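Local coordinates for designed Anbu Protein (Synthetic construct, PDB 5LOY) that is a consensus-designed ancestral proteasome-type beta subunit of the N-terminal nucleophile hydrolase clan that forms a helical assembly and probably hydrolyses peptide bonds, at residues A[31-35]-A[191-195]; A[41-47]-A[112-118]; A[155-160]-A[172-176]; A[9-13]-A[195-199]. All coordinates share one frame; numbering follows the deposited sequence.

Interaction 1: residues A[31-35]-A[191-195]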
loop_
_atom_site.group_PDB
_atom_site.type_symbol
_atom_site.label_atom_id
_atom_site.label_comp_id
_atom_site.label_asym_id
_atom_site.label_seq_id
_atom_site.Cartn_x
_atom_site.Cartn_y
_atom_site.Cartn_z
ATOM N N ARG A 31 -15.874 -13.761 10.336
ATOM C CA ARG A 31 -15.661 -14.320 8.992
ATOM C C ARG A 31 -16.241 -13.374 7.907
ATOM O O ARG A 31 -17.324 -12.848 8.084
ATOM C CB ARG A 31 -16.351 -15.694 8.948
ATOM C CG ARG A 31 -16.074 -16.557 7.725
ATOM C CD ARG A 31 -16.980 -17.798 7.669
ATOM N NE ARG A 31 -16.232 -18.985 7.225
ATOM C CZ ARG A 31 -15.669 -19.884 8.036
ATOM N NH1 ARG A 31 -15.757 -19.780 9.353
ATOM N NH2 ARG A 31 -15.010 -20.907 7.517
ATOM N N LYS A 32 -15.535 -13.189 6.795
ATOM C CA LYS A 32 -15.976 -12.279 5.746
ATOM C C LYS A 32 -16.290 -12.927 4.403
ATOM O O LYS A 32 -16.551 -12.234 3.425
ATOM C CB LYS A 32 -14.913 -11.213 5.548
ATOM C CG LYS A 32 -14.652 -10.399 6.813
ATOM C CD LYS A 32 -13.440 -9.514 6.615
ATOM C CE LYS A 32 -12.883 -8.952 7.922
ATOM N NZ LYS A 32 -13.870 -8.060 8.580
ATOM N N MET A 33 -16.283 -14.257 4.364
ATOM C CA MET A 33 -16.548 -15.039 3.167
ATOM C C MET A 33 -17.840 -15.803 3.376
ATOM O O MET A 33 -18.010 -16.477 4.408
ATOM C CB MET A 33 -15.402 -16.013 2.907
ATOM C CG MET A 33 -15.569 -16.888 1.668
ATOM S SD MET A 33 -14.190 -18.006 1.345
ATOM C CE MET A 33 -12.928 -16.831 0.867
ATOM N N HIS A 34 -18.747 -15.681 2.396
ATOM C CA HIS A 34 -20.056 -16.341 2.417
ATOM C C HIS A 34 -20.277 -17.052 1.074
ATOM O O HIS A 34 -20.094 -16.467 0.009
ATOM C CB HIS A 34 -21.183 -15.328 2.650
ATOM C CG HIS A 34 -20.958 -14.439 3.827
ATOM N ND1 HIS A 34 -21.530 -14.671 5.061
ATOM C CD2 HIS A 34 -20.196 -13.326 3.970
ATOM C CE1 HIS A 34 -21.144 -13.733 5.909
ATOM N NE2 HIS A 34 -20.330 -12.907 5.273
ATOM N N VAL A 35 -20.701 -18.307 1.146
ATOM C CA VAL A 35 -20.819 -19.159 -0.011
ATOM C C VAL A 35 -22.265 -19.630 -0.213
ATOM O O VAL A 35 -22.920 -20.097 0.710
ATOM C CB VAL A 35 -19.893 -20.373 0.134
ATOM C CG1 VAL A 35 -20.038 -21.301 -1.062
ATOM C CG2 VAL A 35 -18.454 -19.909 0.277
ATOM N N LEU A 191 -7.463 -16.462 8.146
ATOM C CA LEU A 191 -7.946 -16.236 6.778
ATOM C C LEU A 191 -8.823 -17.345 6.324
ATOM O O LEU A 191 -8.695 -18.462 6.780
ATOM C CB LEU A 191 -6.838 -16.240 5.722
ATOM C CG LEU A 191 -5.510 -15.586 6.045
ATOM C CD1 LEU A 191 -4.644 -15.616 4.808
ATOM C CD2 LEU A 191 -5.734 -14.164 6.532
ATOM N N ASP A 192 -9.690 -17.014 5.372
ATOM C CA ASP A 192 -10.451 -17.985 4.606
ATOM C C ASP A 192 -9.915 -17.962 3.171
ATOM O O ASP A 192 -9.581 -16.896 2.635
ATOM C CB ASP A 192 -11.953 -17.676 4.672
ATOM C CG ASP A 192 -12.547 -17.945 6.066
ATOM O OD1 ASP A 192 -12.784 -19.133 6.395
ATOM O OD2 ASP A 192 -12.738 -16.976 6.860
ATOM N N LEU A 193 -9.778 -19.149 2.594
ATOM C CA LEU A 193 -9.283 -19.318 1.248
ATOM C C LEU A 193 -10.183 -20.284 0.475
ATOM O O LEU A 193 -10.482 -21.385 0.966
ATOM C CB LEU A 193 -7.873 -19.883 1.286
ATOM C CG LEU A 193 -7.281 -20.230 -0.092
ATOM C CD1 LEU A 193 -7.007 -18.956 -0.894
ATOM C CD2 LEU A 193 -6.003 -21.051 0.051
ATOM N N LEU A 194 -10.605 -19.884 -0.731
ATOM C CA LEU A 194 -11.435 -20.740 -1.581
ATOM C C LEU A 194 -10.922 -20.719 -3.004
ATOM O O LEU A 194 -10.691 -19.658 -3.568
ATOM C CB LEU A 194 -12.878 -20.271 -1.519
ATOM C CG LEU A 194 -13.930 -21.193 -2.124
ATOM C CD1 LEU A 194 -15.292 -20.880 -1.505
ATOM C CD2 LEU A 194 -14.005 -21.090 -3.638
ATOM N N VAL A 195 -10.733 -21.904 -3.564
ATOM C CA VAL A 195 -10.218 -22.068 -4.921
ATOM C C VAL A 195 -11.227 -22.850 -5.736
ATOM O O VAL A 195 -11.576 -23.965 -5.374
ATOM C CB VAL A 195 -8.873 -22.839 -4.933
ATOM C CG1 VAL A 195 -8.429 -23.128 -6.372
ATOM C CG2 VAL A 195 -7.804 -22.051 -4.212
HETATM O O HOH W 1 -13.051 -14.262 6.535
#
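With CG opposite the backbone N, Met-33 leaves its strand extended through chi2 and then turns at chi3 (-70°), a shape that carries the thioether across to Asp-192 and Leu-194. The sulfur SD of Met-33 lies 3.9 Å from Leu-194 CB, while its methyl CE comes alongside the backbone, 3.8 Å from Asp-192 O. Two residues further on, Val-35 continues the apolar seam by setting CG2 3.8 Å from Leu-194 CD1.

At the other end the contact turns polar. Arg-31 is exposed and bent at chi3, which swings its guanidinium over Asp-192; NH2 of Arg-31 approaches OD1 of Asp-192 to 3.1 Å. OD1 lies well out of the guanidinium plane, so the salt bridge is one of charge alone, with no N-H directed at the acceptor. OD2 of the same carboxylate is served by a water that donates to it over 2.8 Å and accepts from Lys-32 N over 2.7 Å. Arg-208 adds a long, weak ion pair to OD2.

The axes of the two short strands come no closer than 8.9 Å, with their directions 39° apart, and no direct hydrogen bond joins them. That is the packing of two sheets face to face, here strand 33-38 of one and strand 191-197 of the other, as in the beta sandwich at the heart of the Ntn-hydrolase fold.

Interaction 2: residues A[41-47]-A[112-118]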
loop_
_atom_site.group_PDB
_atom_site.type_symbol
_atom_site.label_atom_id
_atom_site.label_comp_id
_atom_site.label_asym_id
_atom_site.label_seq_id
_atom_site.Cartn_x
_atom_site.Cartn_y
_atom_site.Cartn_z
ATOM N N GLU A 41 -25.064 -27.016 -10.240
ATOM C CA GLU A 41 -25.761 -25.950 -10.981
ATOM C C GLU A 41 -25.098 -24.561 -10.781
ATOM O O GLU A 41 -24.993 -23.817 -11.757
ATOM C CB GLU A 41 -27.304 -25.942 -10.763
ATOM C CG GLU A 41 -27.893 -24.715 -10.000
ATOM C CD GLU A 41 -28.429 -23.487 -10.840
ATOM O OE1 GLU A 41 -27.847 -23.003 -11.865
ATOM O OE2 GLU A 41 -29.474 -22.934 -10.410
ATOM N N ARG A 42 -24.637 -24.210 -9.575
ATOM C CA ARG A 42 -23.921 -22.930 -9.375
ATOM C C ARG A 42 -23.127 -22.833 -8.078
ATOM O O ARG A 42 -23.445 -23.469 -7.094
ATOM C CB ARG A 42 -24.900 -21.751 -9.370
ATOM C CG ARG A 42 -25.853 -21.752 -8.174
ATOM C CD ARG A 42 -26.811 -20.577 -8.164
ATOM N NE ARG A 42 -27.590 -20.539 -9.391
ATOM C CZ ARG A 42 -28.225 -19.479 -9.885
ATOM N NH1 ARG A 42 -28.208 -18.306 -9.265
ATOM N NH2 ARG A 42 -28.876 -19.592 -11.025
ATOM N N VAL A 43 -22.121 -21.980 -8.098
ATOM C CA VAL A 43 -21.391 -21.575 -6.916
ATOM C C VAL A 43 -21.240 -20.062 -6.938
ATOM O O VAL A 43 -20.755 -19.507 -7.916
ATOM C CB VAL A 43 -19.977 -22.173 -6.890
ATOM C CG1 VAL A 43 -19.212 -21.696 -5.671
ATOM C CG2 VAL A 43 -20.037 -23.679 -6.898
ATOM N N ILE A 44 -21.647 -19.401 -5.857
ATOM C CA ILE A 44 -21.499 -17.948 -5.718
ATOM C C ILE A 44 -20.816 -17.607 -4.407
ATOM O O ILE A 44 -21.211 -18.112 -3.363
ATOM C CB ILE A 44 -22.870 -17.279 -5.761
ATOM C CG1 ILE A 44 -23.446 -17.431 -7.162
ATOM C CG2 ILE A 44 -22.757 -15.806 -5.403
ATOM C CD1 ILE A 44 -24.883 -17.011 -7.247
ATOM N N VAL A 45 -19.798 -16.757 -4.459
ATOM C CA VAL A 45 -19.033 -16.399 -3.277
ATOM C C VAL A 45 -19.070 -14.902 -3.074
ATOM O O VAL A 45 -18.829 -14.155 -4.016
ATOM C CB VAL A 45 -17.558 -16.780 -3.425
ATOM C CG1 VAL A 45 -16.808 -16.472 -2.139
ATOM C CG2 VAL A 45 -17.419 -18.242 -3.785
ATOM N N LEU A 46 -19.373 -14.485 -1.843
ATOM C CA LEU A 46 -19.491 -13.072 -1.474
ATOM C C LEU A 46 -18.496 -12.705 -0.360
ATOM O O LEU A 46 -18.471 -13.344 0.683
ATOM C CB LEU A 46 -20.927 -12.790 -1.029
ATOM C CG LEU A 46 -21.274 -11.380 -0.536
ATOM C CD1 LEU A 46 -21.194 -10.364 -1.668
ATOM C CD2 LEU A 46 -22.662 -11.362 0.061
ATOM N N LEU A 47 -17.663 -11.698 -0.599
ATOM C CA LEU A 47 -16.728 -11.204 0.400
ATOM C C LEU A 47 -17.173 -9.804 0.805
ATOM O O LEU A 47 -17.542 -8.998 -0.057
ATOM C CB LEU A 47 -15.301 -11.150 -0.151
ATOM C CG LEU A 47 -14.769 -12.370 -0.901
ATOM C CD1 LEU A 47 -13.368 -12.101 -1.440
ATOM C CD2 LEU A 47 -14.757 -13.623 -0.037
ATOM N N PHE A 112 -18.263 -4.818 -1.328
ATOM C CA PHE A 112 -18.284 -6.258 -1.532
ATOM C C PHE A 112 -17.562 -6.700 -2.794
ATOM O O PHE A 112 -17.426 -5.941 -3.763
ATOM C CB PHE A 112 -19.725 -6.747 -1.627
ATOM C CG PHE A 112 -20.594 -6.356 -0.450
ATOM C CD1 PHE A 112 -21.220 -5.126 -0.412
ATOM C CD2 PHE A 112 -20.769 -7.225 0.610
ATOM C CE1 PHE A 112 -21.992 -4.761 0.663
ATOM C CE2 PHE A 112 -21.547 -6.875 1.674
ATOM C CZ PHE A 112 -22.163 -5.642 1.705
ATOM N N ILE A 113 -17.163 -7.968 -2.795
ATOM C CA ILE A 113 -16.711 -8.646 -3.992
ATOM C C ILE A 113 -17.576 -9.867 -4.189
ATOM O O ILE A 113 -17.841 -10.603 -3.229
ATOM C CB ILE A 113 -15.258 -9.102 -3.853
ATOM C CG1 ILE A 113 -14.344 -7.892 -3.982
ATOM C CG2 ILE A 113 -14.900 -10.131 -4.921
ATOM C CD1 ILE A 113 -12.903 -8.178 -3.584
ATOM N N LEU A 114 -18.046 -10.072 -5.411
ATOM C CA LEU A 114 -18.990 -11.131 -5.691
ATOM C C LEU A 114 -18.497 -11.853 -6.899
ATOM O O LEU A 114 -18.256 -11.242 -7.936
ATOM C CB LEU A 114 -20.379 -10.554 -5.989
ATOM C CG LEU A 114 -21.417 -11.619 -6.371
ATOM C CD1 LEU A 114 -21.893 -12.342 -5.133
ATOM C CD2 LEU A 114 -22.608 -11.025 -7.068
ATOM N N GLY A 115 -18.379 -13.163 -6.805
ATOM C CA GLY A 115 -18.002 -13.958 -7.980
ATOM C C GLY A 115 -18.474 -15.380 -7.936
ATOM O O GLY A 115 -18.980 -15.845 -6.925
ATOM N N GLY A 116 -18.326 -16.077 -9.046
ATOM C CA GLY A 116 -18.758 -17.459 -9.126
ATOM C C GLY A 116 -19.070 -17.887 -10.544
ATOM O O GLY A 116 -18.642 -17.243 -11.493
ATOM N N GLN A 117 -19.831 -18.975 -10.673
ATOM C CA GLN A 117 -20.211 -19.493 -11.970
ATOM C C GLN A 117 -21.607 -20.090 -11.905
ATOM O O GLN A 117 -21.948 -20.793 -10.971
ATOM C CB GLN A 117 -19.204 -20.526 -12.462
ATOM C CG GLN A 117 -19.578 -21.100 -13.815
ATOM C CD GLN A 117 -18.466 -21.902 -14.461
ATOM O OE1 GLN A 117 -17.630 -22.502 -13.791
ATOM N NE2 GLN A 117 -18.471 -21.934 -15.770
ATOM N N ILE A 118 -22.408 -19.798 -12.921
ATOM C CA ILE A 118 -23.754 -20.347 -13.057
ATOM C C ILE A 118 -23.742 -21.205 -14.312
ATOM O O ILE A 118 -23.166 -20.806 -15.296
ATOM C CB ILE A 118 -24.762 -19.195 -13.146
ATOM C CG1 ILE A 118 -24.905 -18.556 -11.760
ATOM C CG2 ILE A 118 -26.100 -19.676 -13.648
ATOM C CD1 ILE A 118 -25.591 -17.200 -11.753
#
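Val-43, Val-45 and Leu-47 each exchange a pair of backbone hydrogen bonds with Gln-117, Gly-115 and Ile-113 respectively. The middle pair includes the shortest of the six, Val-45 N to Gly-115 O at 2.8 Å, nearly straight (172°). CA-H...O contacts supplement them; with no side chain on Gly-116, its CA comes to 3.1 Å from Val-43 O.

Apolar packing gathers on the face carrying Ile-44, Leu-46 and Leu-114. Ile-44 CG2 meets Leu-114 CD1 at 3.6 Å, and CD1 of Leu-46 lies 3.9 Å from CD2 of Phe-112.

Charge enters at the end of the pairing. Arg-42 spreads its guanidinium over Ile-118, whose CG1 sits 3.9 Å from CZ, beneath the centre of the flat group. With CG between backbone N and carbonyl carbon (chi1 67°), the arginine chain runs beside Ile-118, both pointing the same way. Glu-41 OE2 makes a salt bridge to Arg-42 NE, and Ala-76 O takes a hydrogen bond from NH1. Glu-41 and Arg-42 oppose Val-38 in a classic beta bulge.

Helices 52-62 and 79-94 cover the Leu-46 and Leu-114 face, which makes this pair the middle of one helix-backed antiparallel sheet in the four-layer alpha-beta-beta-alpha Ntn-hydrolase fold.

Interaction 3: residues A[155-160]-A[172-176]; sequences ILDRVI and CALVS
The hydroxyl OG of Ser-176 is held by two hydrogen-bonding partners, Tyr-2 OH and Gly-152 O, while Leu-156 lays its methyl CD1 against the same oxygen at 3.6 Å. This buried polar point lies within an antiparallel helix pair, 153-159 followed by 166-183, which belongs to an outer helical layer of the Ntn-hydrolase fold. The axes of the two short segments run 155° apart and approach to 9.7 Å, and no hydrogen bond passes between them, so side-chain packing does the joining.

Ile-155 works with two branches. Its CG2 rests 3.8 Å from Ser-176 CB, and CG1 meets Val-175 CG1 at 4.1 Å where the two side chains cross at about a right angle. Leu-156 likewise divides its methyls: CD1 goes to the serine and CD2 to Cys-172. The isobutyl group thereby bridges one turn of the opposing helix. Leu-156 also packs on Tyr-2 and Ile-6 of strand 2-8, tying the helices down on the sheet.

The second subunit also borders helix 153-159: Arg-158 forms a salt bridge with Asp-178 of that chain, and Ile-155 also packs on its Leu-227.

Cys-172 is the centre of the apolar contact. With SG anti to the backbone N (chi1 -171°), the sulfur touches three residues of the neighbouring helix and Ile-160 just past its end. SG of Cys-172 lies 3.7 Å from Leu-156 CD2. It packs almost as closely on Val-159 CB and Ile-160 CD1, and it also touches Ile-155 O, the carbonyl that accepts the helical hydrogen bond from Val-159 N.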
loop_
_atom_site.group_PDB
_atom_site.type_symbol
_atom_site.label_atom_id
_atom_site.label_comp_id
_atom_site.label_asym_id
_atom_site.label_seq_id
_atom_site.Cartn_x
_atom_site.Cartn_y
_atom_site.Cartn_z
ATOM N N ILE A 155 2.334 -7.072 -5.437
ATOM C CA ILE A 155 2.629 -8.451 -5.797
ATOM C C ILE A 155 1.581 -9.023 -6.751
ATOM O O ILE A 155 1.916 -9.783 -7.654
ATOM C CB ILE A 155 2.843 -9.345 -4.542
ATOM C CG1 ILE A 155 3.396 -10.712 -4.953
ATOM C CG2 ILE A 155 1.572 -9.529 -3.739
ATOM C CD1 ILE A 155 4.770 -10.621 -5.574
ATOM N N LEU A 156 0.317 -8.676 -6.539
ATOM C CA LEU A 156 -0.760 -9.101 -7.445
ATOM C C LEU A 156 -0.561 -8.493 -8.824
ATOM O O LEU A 156 -0.750 -9.170 -9.826
ATOM C CB LEU A 156 -2.139 -8.707 -6.890
ATOM C CG LEU A 156 -2.507 -9.455 -5.611
ATOM C CD1 LEU A 156 -3.574 -8.752 -4.785
ATOM C CD2 LEU A 156 -2.956 -10.859 -5.933
ATOM N N ASP A 157 -0.181 -7.222 -8.903
ATOM C CA ASP A 157 0.119 -6.629 -10.219
ATOM C C ASP A 157 1.294 -7.336 -10.923
ATOM O O ASP A 157 1.292 -7.472 -12.122
ATOM C CB ASP A 157 0.427 -5.122 -10.120
ATOM C CG ASP A 157 -0.836 -4.242 -9.984
ATOM O OD1 ASP A 157 -1.928 -4.643 -10.467
ATOM O OD2 ASP A 157 -0.725 -3.133 -9.384
ATOM N N ARG A 158 2.302 -7.759 -10.173
ATOM C CA ARG A 158 3.484 -8.368 -10.779
ATOM C C ARG A 158 3.195 -9.737 -11.344
ATOM O O ARG A 158 3.732 -10.083 -12.373
ATOM C CB ARG A 158 4.636 -8.505 -9.775
ATOM C CG ARG A 158 5.369 -7.203 -9.453
ATOM C CD ARG A 158 6.433 -7.416 -8.369
ATOM N NE ARG A 158 6.988 -6.174 -7.843
ATOM C CZ ARG A 158 7.971 -5.479 -8.409
ATOM N NH1 ARG A 158 8.534 -5.894 -9.552
ATOM N NH2 ARG A 158 8.400 -4.361 -7.817
ATOM N N VAL A 159 2.345 -10.502 -10.678
ATOM C CA VAL A 159 2.189 -11.925 -10.981
ATOM C C VAL A 159 0.923 -12.296 -11.781
ATOM O O VAL A 159 1.000 -13.090 -12.719
ATOM C CB VAL A 159 2.232 -12.740 -9.669
ATOM C CG1 VAL A 159 1.965 -14.204 -9.926
ATOM C CG2 VAL A 159 3.585 -12.582 -9.012
ATOM N N ILE A 160 -0.229 -11.741 -11.433
ATOM C CA ILE A 160 -1.491 -12.257 -11.957
ATOM C C ILE A 160 -1.736 -11.891 -13.415
ATOM O O ILE A 160 -1.717 -10.731 -13.774
ATOM C CB ILE A 160 -2.704 -11.768 -11.159
ATOM C CG1 ILE A 160 -2.577 -12.126 -9.657
ATOM C CG2 ILE A 160 -3.981 -12.362 -11.733
ATOM C CD1 ILE A 160 -2.460 -13.601 -9.329
ATOM N N CYS A 172 -0.001 -16.320 -4.582
ATOM C CA CYS A 172 0.108 -14.890 -4.714
ATOM C C CYS A 172 -0.837 -14.179 -3.761
ATOM O O CYS A 172 -0.455 -13.241 -3.083
ATOM C CB CYS A 172 -0.191 -14.509 -6.138
ATOM S SG CYS A 172 0.167 -12.797 -6.502
ATOM N N ALA A 173 -2.067 -14.657 -3.644
ATOM C CA ALA A 173 -2.975 -14.110 -2.620
ATOM C C ALA A 173 -2.391 -14.217 -1.208
ATOM O O ALA A 173 -2.430 -13.263 -0.450
ATOM C CB ALA A 173 -4.325 -14.810 -2.664
ATOM N N LEU A 174 -1.830 -15.367 -0.863
ATOM C CA LEU A 174 -1.316 -15.558 0.489
ATOM C C LEU A 174 -0.124 -14.641 0.817
ATOM O O LEU A 174 -0.031 -14.065 1.909
ATOM C CB LEU A 174 -0.971 -17.024 0.723
ATOM C CG LEU A 174 -2.214 -17.919 0.761
ATOM C CD1 LEU A 174 -1.827 -19.373 0.927
ATOM C CD2 LEU A 174 -3.152 -17.532 1.902
ATOM N N VAL A 175 0.759 -14.487 -0.151
ATOM C CA VAL A 175 1.901 -13.608 -0.014
ATOM C C VAL A 175 1.433 -12.150 0.115
ATOM O O VAL A 175 1.955 -11.377 0.934
ATOM C CB VAL A 175 2.842 -13.816 -1.237
ATOM C CG1 VAL A 175 3.799 -12.666 -1.404
ATOM C CG2 VAL A 175 3.587 -15.128 -1.071
ATOM N N SER A 176 0.433 -11.788 -0.682
ATOM C CA SER A 176 -0.251 -10.497 -0.544
ATOM C C SER A 176 -0.759 -10.245 0.891
ATOM O O SER A 176 -0.642 -9.130 1.409
ATOM C CB SER A 176 -1.424 -10.422 -1.517
ATOM O OG SER A 176 -1.954 -9.110 -1.537
#

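Interaction 4: residues A[9-13]-A[195-199]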
loop_
_atom_site.group_PDB
_atom_site.type_symbol
_atom_site.label_atom_id
_atom_site.label_comp_id
_atom_site.label_asym_id
_atom_site.label_seq_id
_atom_site.Cartn_x
_atom_site.Cartn_y
_atom_site.Cartn_z
ATOM N N ASP A 9 -8.278 -17.915 -16.442
ATOM C CA ASP A 9 -8.837 -18.830 -17.421
ATOM C C ASP A 9 -9.231 -20.138 -16.754
ATOM O O ASP A 9 -10.289 -20.685 -17.047
ATOM C CB ASP A 9 -7.851 -19.099 -18.572
ATOM C CG ASP A 9 -7.671 -17.884 -19.506
ATOM O OD1 ASP A 9 -8.375 -16.852 -19.326
ATOM O OD2 ASP A 9 -6.803 -17.953 -20.419
ATOM N N GLU A 10 -8.399 -20.610 -15.828
ATOM C CA GLU A 10 -8.625 -21.884 -15.132
ATOM C C GLU A 10 -9.747 -21.862 -14.075
ATOM O O GLU A 10 -10.175 -22.919 -13.643
ATOM C CB GLU A 10 -7.321 -22.340 -14.439
ATOM C CG GLU A 10 -6.303 -23.081 -15.311
ATOM C CD GLU A 10 -5.058 -23.579 -14.533
ATOM O OE1 GLU A 10 -5.064 -23.642 -13.261
ATOM O OE2 GLU A 10 -4.037 -23.922 -15.203
ATOM N N GLY A 11 -10.184 -20.675 -13.627
ATOM C CA GLY A 11 -11.149 -20.560 -12.521
ATOM C C GLY A 11 -11.076 -19.281 -11.677
ATOM O O GLY A 11 -10.802 -18.222 -12.191
ATOM N N LEU A 12 -11.384 -19.384 -10.383
ATOM C CA LEU A 12 -11.425 -18.236 -9.467
ATOM C C LEU A 12 -10.739 -18.567 -8.147
ATOM O O LEU A 12 -10.782 -19.711 -7.675
ATOM C CB LEU A 12 -12.861 -17.857 -9.136
ATOM C CG LEU A 12 -13.824 -17.489 -10.260
ATOM C CD1 LEU A 12 -15.272 -17.621 -9.807
ATOM C CD2 LEU A 12 -13.566 -16.070 -10.744
ATOM N N VAL A 13 -10.164 -17.547 -7.528
ATOM C CA VAL A 13 -9.576 -17.664 -6.200
ATOM C C VAL A 13 -10.067 -16.512 -5.304
ATOM O O VAL A 13 -10.040 -15.352 -5.715
ATOM C CB VAL A 13 -8.053 -17.573 -6.288
ATOM C CG1 VAL A 13 -7.439 -17.599 -4.898
ATOM C CG2 VAL A 13 -7.500 -18.697 -7.135
ATOM N N VAL A 195 -10.733 -21.904 -3.564
ATOM C CA VAL A 195 -10.218 -22.068 -4.921
ATOM C C VAL A 195 -11.227 -22.850 -5.736
ATOM O O VAL A 195 -11.576 -23.965 -5.374
ATOM C CB VAL A 195 -8.873 -22.839 -4.933
ATOM C CG1 VAL A 195 -8.429 -23.128 -6.372
ATOM C CG2 VAL A 195 -7.804 -22.051 -4.212
ATOM N N TYR A 196 -11.699 -22.251 -6.834
ATOM C CA TYR A 196 -12.821 -22.790 -7.632
ATOM C C TYR A 196 -12.339 -23.143 -9.029
ATOM O O TYR A 196 -11.804 -22.277 -9.720
ATOM C CB TYR A 196 -13.985 -21.755 -7.715
ATOM C CG TYR A 196 -15.074 -22.196 -8.674
ATOM C CD1 TYR A 196 -16.005 -23.159 -8.295
ATOM C CD2 TYR A 196 -15.130 -21.716 -9.964
ATOM C CE1 TYR A 196 -16.964 -23.601 -9.169
ATOM C CE2 TYR A 196 -16.090 -22.164 -10.860
ATOM C CZ TYR A 196 -17.001 -23.110 -10.460
ATOM O OH TYR A 196 -17.965 -23.584 -11.329
ATOM N N GLU A 197 -12.533 -24.391 -9.449
ATOM C CA GLU A 197 -12.176 -24.815 -10.805
ATOM C C GLU A 197 -13.287 -24.563 -11.835
ATOM O O GLU A 197 -14.427 -24.992 -11.655
ATOM C CB GLU A 197 -11.866 -26.314 -10.850
ATOM C CG GLU A 197 -10.534 -26.750 -10.248
ATOM C CD GLU A 197 -10.290 -28.263 -10.385
ATOM O OE1 GLU A 197 -11.038 -28.975 -11.105
ATOM O OE2 GLU A 197 -9.341 -28.758 -9.747
ATOM N N ARG A 198 -12.925 -23.906 -12.927
ATOM C CA ARG A 198 -13.840 -23.645 -14.027
ATOM C C ARG A 198 -14.672 -24.876 -14.414
ATOM O O ARG A 198 -14.128 -25.949 -14.617
ATOM C CB ARG A 198 -13.041 -23.165 -15.249
ATOM C CG ARG A 198 -13.884 -22.618 -16.394
ATOM C CD ARG A 198 -13.113 -22.622 -17.702
ATOM N NE ARG A 198 -13.053 -21.282 -18.281
ATOM C CZ ARG A 198 -14.012 -20.700 -19.011
ATOM N NH1 ARG A 198 -13.809 -19.466 -19.474
ATOM N NH2 ARG A 198 -15.176 -21.316 -19.286
ATOM N N ASP A 199 -15.983 -24.682 -14.520
ATOM C CA ASP A 199 -16.947 -25.728 -14.899
ATOM C C ASP A 199 -17.143 -26.874 -13.908
ATOM O O ASP A 199 -17.829 -27.822 -14.237
ATOM C CB ASP A 199 -16.639 -26.352 -16.282
ATOM C CG ASP A 199 -16.567 -25.325 -17.414
ATOM O OD1 ASP A 199 -16.920 -24.134 -17.256
ATOM O OD2 ASP A 199 -16.144 -25.749 -18.508
#
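Gly-11 to Val-13 run antiparallel to Val-195 to Glu-197, with the short strand axes 4.8 Å apart and 176° between their directions. Leu-12 and Tyr-196 form the hydrogen-bonded pair: Tyr-196 N donates to Leu-12 O over 2.8 Å, and Leu-12 N returns a bond of 3.0 Å to Tyr-196 O. The same carbonyl receives a CA-H...O contact from Gly-11. Beyond the paired strands the backbone grip persists into the turn, where Arg-198 N reaches Glu-10 O at 3.0 Å.

Arg-198 then supplies a second link with its side chain. Chi1 of Arg-198 (-170°) sets CG opposite the backbone N, and the bend at chi3 presents NE to Asp-9 O at 3.1 Å. The oxygen lies in the guanidinium plane at its edge, and NE-H makes a somewhat bent hydrogen bond to it (145°). The turn before strand 11-21 is thus clasped by both the main chain and the side chain of one residue.

Leu-12 and Tyr-196 also lie side by side on one face, CD1 of Leu-12 resting 4.1 Å from the ring atom CD2 of Tyr-196. The phenol OH finds its partners outside the pair, in Gln-117 OE1 and Leu-201 N. On the reverse face Val-13 and Val-195 make a looser contact, CG2 to CG2 at 4.5 Å.

Those two valines pack beneath helix 166-183 on Ala-169 and Leu-166, Glu-10 OE1 bonds to Leu-166 N, and the neighbouring strands 2-8 and 205-209 pair with strands 11-21 and 191-197 respectively.

Together the contacts illustrate how a layered fold is built from pairings within sheets and packings between them. Interactions 2 and 4 supply the first kind, one in each sheet, and their centres are 11 Å apart; Gln-117 OE1 bonds Tyr-196 OH at 2.7 Å, joining the sheets directly. Interaction 1 packs the same sheets together; it shares Val-195 with interaction 4 and meets interaction 2 through His-34 O and Leu-46 N, 2.8 Å apart. Interaction 3 lies about 21 Å, centre to centre, from interaction 2, in a helical layer. Near interaction 1, Lys-32 NZ reaches Thr-1 OG1 weakly and Thr-20 OG1; an N-terminal threonine is the nucleophile in proteasomal beta subunits, so this is probably the active site.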